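Local atomic coordinates of dihydrolipoyl dehydrogenase (Elizabethkingia anophelis NUHP1, PDB entry 6UZI), a protein that probably catalyses the NAD(+)-dependent oxidation of dihydrolipoyl groups on lipoylated proteins, using one bound FAD per subunit. Residues S206-I218 against L233-V246. Numbering follows the deposited sequence.
With EDO (1,2-ethanediol), chain I.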
loop_
_atom_site.group_PDB
_atom_site.type_symbol
_atom_site.label_atom_id
_atom_site.label_comp_id
_atom_site.label_asym_id
_atom_site.label_seq_id
_atom_site.Cartn_x
_atom_site.Cartn_y
_atom_site.Cartn_z
ATOM N N SER A 206 -20.271 -15.257 11.511
ATOM C CA SER A 206 -20.837 -14.900 12.803
ATOM C C SER A 206 -21.714 -13.661 12.696
ATOM O O SER A 206 -21.517 -12.802 11.833
ATOM C CB SER A 206 -19.734 -14.623 13.836
ATOM O OG SER A 206 -19.003 -15.787 14.166
ATOM N N ASP A 207 -22.700 -13.587 13.586
ATOM C CA ASP A 207 -23.327 -12.318 13.913
ATOM C C ASP A 207 -22.454 -11.630 14.951
ATOM O O ASP A 207 -22.012 -12.267 15.910
ATOM C CB ASP A 207 -24.736 -12.529 14.467
ATOM C CG ASP A 207 -25.781 -12.631 13.383
ATOM O OD1 ASP A 207 -25.514 -12.187 12.245
ATOM O OD2 ASP A 207 -26.878 -13.157 13.673
ATOM N N VAL A 208 -22.170 -10.347 14.750
ATOM C CA VAL A 208 -21.297 -9.605 15.653
ATOM C C VAL A 208 -22.016 -8.346 16.108
ATOM O O VAL A 208 -22.430 -7.527 15.278
ATOM C CB VAL A 208 -19.953 -9.244 15.003
ATOM C CG1 VAL A 208 -19.072 -8.545 16.017
ATOM C CG2 VAL A 208 -19.274 -10.490 14.450
ATOM N N THR A 209 -22.147 -8.182 17.420
ATOM C CA THR A 209 -22.713 -6.982 18.021
ATOM C C THR A 209 -21.670 -6.372 18.947
ATOM O O THR A 209 -21.135 -7.057 19.826
ATOM C CB THR A 209 -24.000 -7.293 18.788
ATOM O OG1 THR A 209 -24.897 -8.031 17.949
ATOM C CG2 THR A 209 -24.677 -6.007 19.227
ATOM N N VAL A 210 -21.353 -5.103 18.725
ATOM C CA VAL A 210 -20.406 -4.373 19.557
ATOM C C VAL A 210 -21.223 -3.564 20.558
ATOM O O VAL A 210 -22.016 -2.697 20.168
ATOM C CB VAL A 210 -19.498 -3.465 18.705
ATOM C CG1 VAL A 210 -18.656 -2.544 19.580
ATOM C CG2 VAL A 210 -18.611 -4.294 17.787
ATOM N N VAL A 211 -21.042 -3.845 21.844
ATOM C CA VAL A 211 -21.742 -3.137 22.909
ATOM C C VAL A 211 -20.713 -2.319 23.661
ATOM O O VAL A 211 -19.795 -2.868 24.278
ATOM C CB VAL A 211 -22.501 -4.095 23.837
ATOM C CG1 VAL A 211 -23.314 -3.301 24.847
ATOM C CG2 VAL A 211 -23.430 -4.962 23.011
ATOM N N GLU A 212 -20.892 -1.009 23.633
ATOM C CA GLU A 212 -19.850 -0.084 24.034
ATOM C C GLU A 212 -20.440 1.107 24.769
ATOM O O GLU A 212 -21.534 1.577 24.438
ATOM C CB GLU A 212 -19.084 0.348 22.780
ATOM C CG GLU A 212 -18.149 1.500 22.890
ATOM C CD GLU A 212 -17.405 1.672 21.588
ATOM O OE1 GLU A 212 -17.737 0.917 20.644
ATOM O OE2 GLU A 212 -16.494 2.529 21.506
ATOM N N TYR A 213 -19.723 1.564 25.796
ATOM C CA TYR A 213 -20.135 2.746 26.535
ATOM C C TYR A 213 -19.840 4.031 25.767
ATOM O O TYR A 213 -20.494 5.051 26.012
ATOM C CB TYR A 213 -19.446 2.815 27.892
ATOM C CG TYR A 213 -19.966 3.966 28.719
ATOM C CD1 TYR A 213 -19.153 5.039 29.072
ATOM C CD2 TYR A 213 -21.304 3.984 29.132
ATOM C CE1 TYR A 213 -19.664 6.098 29.833
ATOM C CE2 TYR A 213 -21.818 5.023 29.889
ATOM C CZ TYR A 213 -20.999 6.079 30.238
ATOM O OH TYR A 213 -21.524 7.107 30.990
ATOM N N LEU A 214 -18.874 4.002 24.850
ATOM C CA LEU A 214 -18.445 5.213 24.176
ATOM C C LEU A 214 -19.470 5.624 23.123
ATOM O O LEU A 214 -20.252 4.805 22.632
ATOM C CB LEU A 214 -17.084 4.967 23.527
ATOM C CG LEU A 214 -16.073 4.345 24.508
ATOM C CD1 LEU A 214 -14.710 4.089 23.860
ATOM C CD2 LEU A 214 -15.944 5.121 25.809
ATOM N N ASP A 215 -19.448 6.914 22.759
ATOM C CA ASP A 215 -20.476 7.459 21.877
ATOM C C ASP A 215 -20.154 7.311 20.403
ATOM O O ASP A 215 -21.008 7.619 19.567
ATOM C CB ASP A 215 -20.708 8.938 22.181
ATOM C CG ASP A 215 -21.128 9.177 23.612
ATOM O OD1 ASP A 215 -21.927 8.368 24.135
ATOM O OD2 ASP A 215 -20.648 10.163 24.213
ATOM N N LYS A 216 -18.954 6.849 20.073
ATOM C CA LYS A 216 -18.518 6.615 18.706
ATOM C C LYS A 216 -17.367 5.625 18.785
ATOM O O LYS A 216 -16.666 5.565 19.796
ATOM C CB LYS A 216 -18.111 7.917 18.002
ATOM C CG LYS A 216 -17.150 8.771 18.794
ATOM C CD LYS A 216 -16.913 10.121 18.141
ATOM C CE LYS A 216 -15.751 10.847 18.835
ATOM N NZ LYS A 216 -15.314 12.123 18.173
ATOM N N ILE A 217 -17.162 4.865 17.715
ATOM C CA ILE A 217 -16.072 3.897 17.719
ATOM C C ILE A 217 -14.752 4.594 17.395
ATOM O O ILE A 217 -14.721 5.682 16.817
ATOM C CB ILE A 217 -16.365 2.744 16.740
ATOM C CG1 ILE A 217 -16.402 3.246 15.292
ATOM C CG2 ILE A 217 -17.682 2.064 17.101
ATOM C CD1 ILE A 217 -16.533 2.144 14.267
ATOM N N ILE A 218 -13.650 3.932 17.757
ATOM C CA ILE A 218 -12.276 4.454 17.695
ATOM C C ILE A 218 -12.258 5.951 18.004
ATOM O O ILE A 218 -11.900 6.768 17.143
ATOM C CB ILE A 218 -11.592 4.121 16.354
ATOM C CG1 ILE A 218 -12.441 4.531 15.143
ATOM C CG2 ILE A 218 -11.260 2.644 16.295
ATOM C CD1 ILE A 218 -11.676 4.613 13.850
ATOM N N LEU A 233 -18.502 -0.707 8.470
ATOM C CA LEU A 233 -18.671 -1.931 9.241
ATOM C C LEU A 233 -20.144 -2.323 9.353
ATOM O O LEU A 233 -20.479 -3.512 9.281
ATOM C CB LEU A 233 -18.019 -1.761 10.613
ATOM C CG LEU A 233 -16.485 -1.793 10.612
ATOM C CD1 LEU A 233 -15.915 -1.599 12.013
ATOM C CD2 LEU A 233 -15.960 -3.083 9.999
ATOM N N LYS A 234 -21.042 -1.337 9.487
ATOM C CA LYS A 234 -22.471 -1.646 9.436
ATOM C C LYS A 234 -22.839 -2.245 8.091
ATOM O O LYS A 234 -23.607 -3.210 8.020
ATOM C CB LYS A 234 -23.337 -0.395 9.681
ATOM C CG LYS A 234 -23.450 0.141 11.130
ATOM C CD LYS A 234 -24.626 1.150 11.234
ATOM C CE LYS A 234 -24.664 1.923 12.557
ATOM N NZ LYS A 234 -25.216 1.140 13.681
ATOM N N LYS A 235 -22.285 -1.690 7.014
ATOM C CA LYS A 235 -22.556 -2.203 5.682
ATOM C C LYS A 235 -22.101 -3.643 5.552
ATOM O O LYS A 235 -22.697 -4.410 4.793
ATOM C CB LYS A 235 -21.878 -1.309 4.639
ATOM C CG LYS A 235 -22.215 -1.620 3.188
ATOM C CD LYS A 235 -21.497 -0.640 2.266
ATOM C CE LYS A 235 -20.252 -1.236 1.640
ATOM N NZ LYS A 235 -20.020 -0.644 0.289
ATOM N N GLN A 236 -21.082 -4.037 6.311
ATOM C CA GLN A 236 -20.566 -5.398 6.285
ATOM C C GLN A 236 -21.347 -6.346 7.182
ATOM O O GLN A 236 -21.117 -7.558 7.116
ATOM C CB GLN A 236 -19.101 -5.392 6.710
ATOM C CG GLN A 236 -18.229 -4.579 5.782
ATOM C CD GLN A 236 -16.826 -4.405 6.297
ATOM O OE1 GLN A 236 -16.288 -5.269 6.991
ATOM N NE2 GLN A 236 -16.232 -3.255 5.993
ATOM N N GLY A 237 -22.245 -5.835 8.016
ATOM C CA GLY A 237 -23.075 -6.671 8.860
ATOM C C GLY A 237 -22.861 -6.496 10.347
ATOM O O GLY A 237 -23.615 -7.090 11.136
ATOM N N MET A 238 -21.868 -5.721 10.776
ATOM C CA MET A 238 -21.649 -5.544 12.203
ATOM C C MET A 238 -22.739 -4.649 12.785
ATOM O O MET A 238 -23.179 -3.681 12.156
ATOM C CB MET A 238 -20.266 -4.944 12.465
ATOM C CG MET A 238 -19.719 -5.222 13.862
ATOM S SD MET A 238 -17.991 -4.733 14.047
ATOM C CE MET A 238 -17.120 -5.971 13.088
ATOM N N LYS A 239 -23.193 -4.991 13.982
ATOM C CA LYS A 239 -24.177 -4.204 14.705
ATOM C C LYS A 239 -23.493 -3.449 15.839
ATOM O O LYS A 239 -22.516 -3.930 16.419
ATOM C CB LYS A 239 -25.295 -5.101 15.264
ATOM C CG LYS A 239 -26.118 -5.840 14.205
ATOM C CD LYS A 239 -27.256 -4.978 13.680
ATOM C CE LYS A 239 -27.962 -5.623 12.488
ATOM N NZ LYS A 239 -27.202 -5.476 11.202
ATOM N N PHE A 240 -23.990 -2.246 16.128
ATOM C CA PHE A 240 -23.384 -1.383 17.136
ATOM C C PHE A 240 -24.441 -0.887 18.110
ATOM O O PHE A 240 -25.442 -0.290 17.698
ATOM C CB PHE A 240 -22.678 -0.195 16.488
ATOM C CG PHE A 240 -21.451 -0.574 15.726
ATOM C CD1 PHE A 240 -21.526 -0.883 14.378
ATOM C CD2 PHE A 240 -20.221 -0.632 16.355
ATOM C CE1 PHE A 240 -20.392 -1.242 13.672
ATOM C CE2 PHE A 240 -19.094 -0.985 15.658
ATOM C CZ PHE A 240 -19.183 -1.293 14.309
ATOM N N MET A 241 -24.181 -1.091 19.399
ATOM C CA MET A 241 -24.994 -0.588 20.503
ATOM C C MET A 241 -24.101 0.365 21.293
ATOM O O MET A 241 -23.431 -0.039 22.243
ATOM C CB MET A 241 -25.512 -1.720 21.350
ATOM C CG MET A 241 -26.688 -2.454 20.731
ATOM S SD MET A 241 -27.264 -3.793 21.784
ATOM C CE MET A 241 -28.085 -4.844 20.589
ATOM N N LEU A 242 -24.065 1.623 20.876
ATOM C CA LEU A 242 -23.178 2.606 21.479
ATOM C C LEU A 242 -23.843 3.285 22.674
ATOM O O LEU A 242 -25.046 3.152 22.904
ATOM C CB LEU A 242 -22.763 3.650 20.435
ATOM C CG LEU A 242 -22.113 3.140 19.144
ATOM C CD1 LEU A 242 -21.619 4.286 18.273
ATOM C CD2 LEU A 242 -20.986 2.169 19.448
ATOM N N SER A 243 -23.027 4.013 23.445
ATOM C CA SER A 243 -23.476 4.769 24.623
ATOM C C SER A 243 -24.278 3.894 25.582
ATOM O O SER A 243 -25.317 4.298 26.110
ATOM C CB SER A 243 -24.291 5.996 24.208
ATOM O OG SER A 243 -23.565 6.843 23.335
ATOM N N THR A 244 -23.776 2.688 25.827
ATOM C CA THR A 244 -24.508 1.673 26.573
ATOM C C THR A 244 -23.608 1.150 27.683
ATOM O O THR A 244 -22.522 0.632 27.410
ATOM C CB THR A 244 -24.956 0.540 25.642
ATOM O OG1 THR A 244 -25.728 1.093 24.572
ATOM C CG2 THR A 244 -25.815 -0.453 26.379
ATOM N N ALA A 245 -24.058 1.281 28.926
ATOM C CA ALA A 245 -23.247 0.952 30.092
ATOM C C ALA A 245 -23.584 -0.462 30.546
ATOM O O ALA A 245 -24.667 -0.707 31.081
ATOM C CB ALA A 245 -23.483 1.959 31.216
ATOM N N VAL A 246 -22.649 -1.388 30.320
ATOM C CA VAL A 246 -22.835 -2.779 30.708
ATOM C C VAL A 246 -22.740 -2.889 32.219
ATOM O O VAL A 246 -21.908 -2.231 32.856
ATOM C CB VAL A 246 -21.797 -3.686 30.023
ATOM C CG1 VAL A 246 -21.946 -5.120 30.494
ATOM C CG2 VAL A 246 -21.923 -3.607 28.520
HETATM C C1 EDO I . -19.321 -0.751 31.793
HETATM O O1 EDO I . -18.514 -0.239 32.859
HETATM C C2 EDO I . -19.154 0.131 30.557
HETATM O O2 EDO I . -19.794 -0.461 29.412
HETATM O O HOH W 1 -23.779 -9.404 12.573
#
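Val210 and Phe240 sit side by side in two parallel strands, 207-211 and 239-241, the latter an edge strand of the parallel sheet in the Rossmann-type domain that probably binds NAD(+). Helix 223-236 makes the right-handed beta-alpha-beta crossover between them. Alternate amides and carbonyls zip the strands together: Val210 N gives to Lys239 O (2.8 Å) and Val210 O receives Met241 N, so both backbone polar groups of Val210 are satisfied by the same neighbouring strand.

On the helix-facing side the packing is apolar. CB of Val210 lies 3.8 Å from Phe240 CD2, while CG2 of Ile217 meets CE2 of the same ring at 3.7 Å; both approach obliquely. Leu233 CB from the last helical turn comes at the ring's edge, so the broad, flat phenylalanine fills the space between strand, helix and the loop that leads from strand 207-211 to the helix. With CG anti to the backbone N (chi1 -157°) and chi2 also extended, the unbranched Met238 sets SD 3.8 Å from Val210 CG2.

Thr209, Val211 and Met241 occupy the other face. The extended Met241 chain runs past Val211 CG2 and sets CE against Thr209 CG2 (3.8 Å), while Thr209 OG1 bonds to His184 on the neighbouring strand. Val211 CG1 also meets Val246 CG2, joining this face to the antiparallel sheet that begins at strand 245-252.

Beyond the strands, Glu212 O takes Thr244 N. An acid ending the second Rossmann strand commonly receives the adenosine ribose hydroxyls of NAD(+), consistent with Glu212, whose side chain nears Gly190 of the predicted site; its OE1 lies beside Leu242 CD2. Ser243 N bonds to Leu214 O (3.0 Å), arriving from above the carbonyl plane.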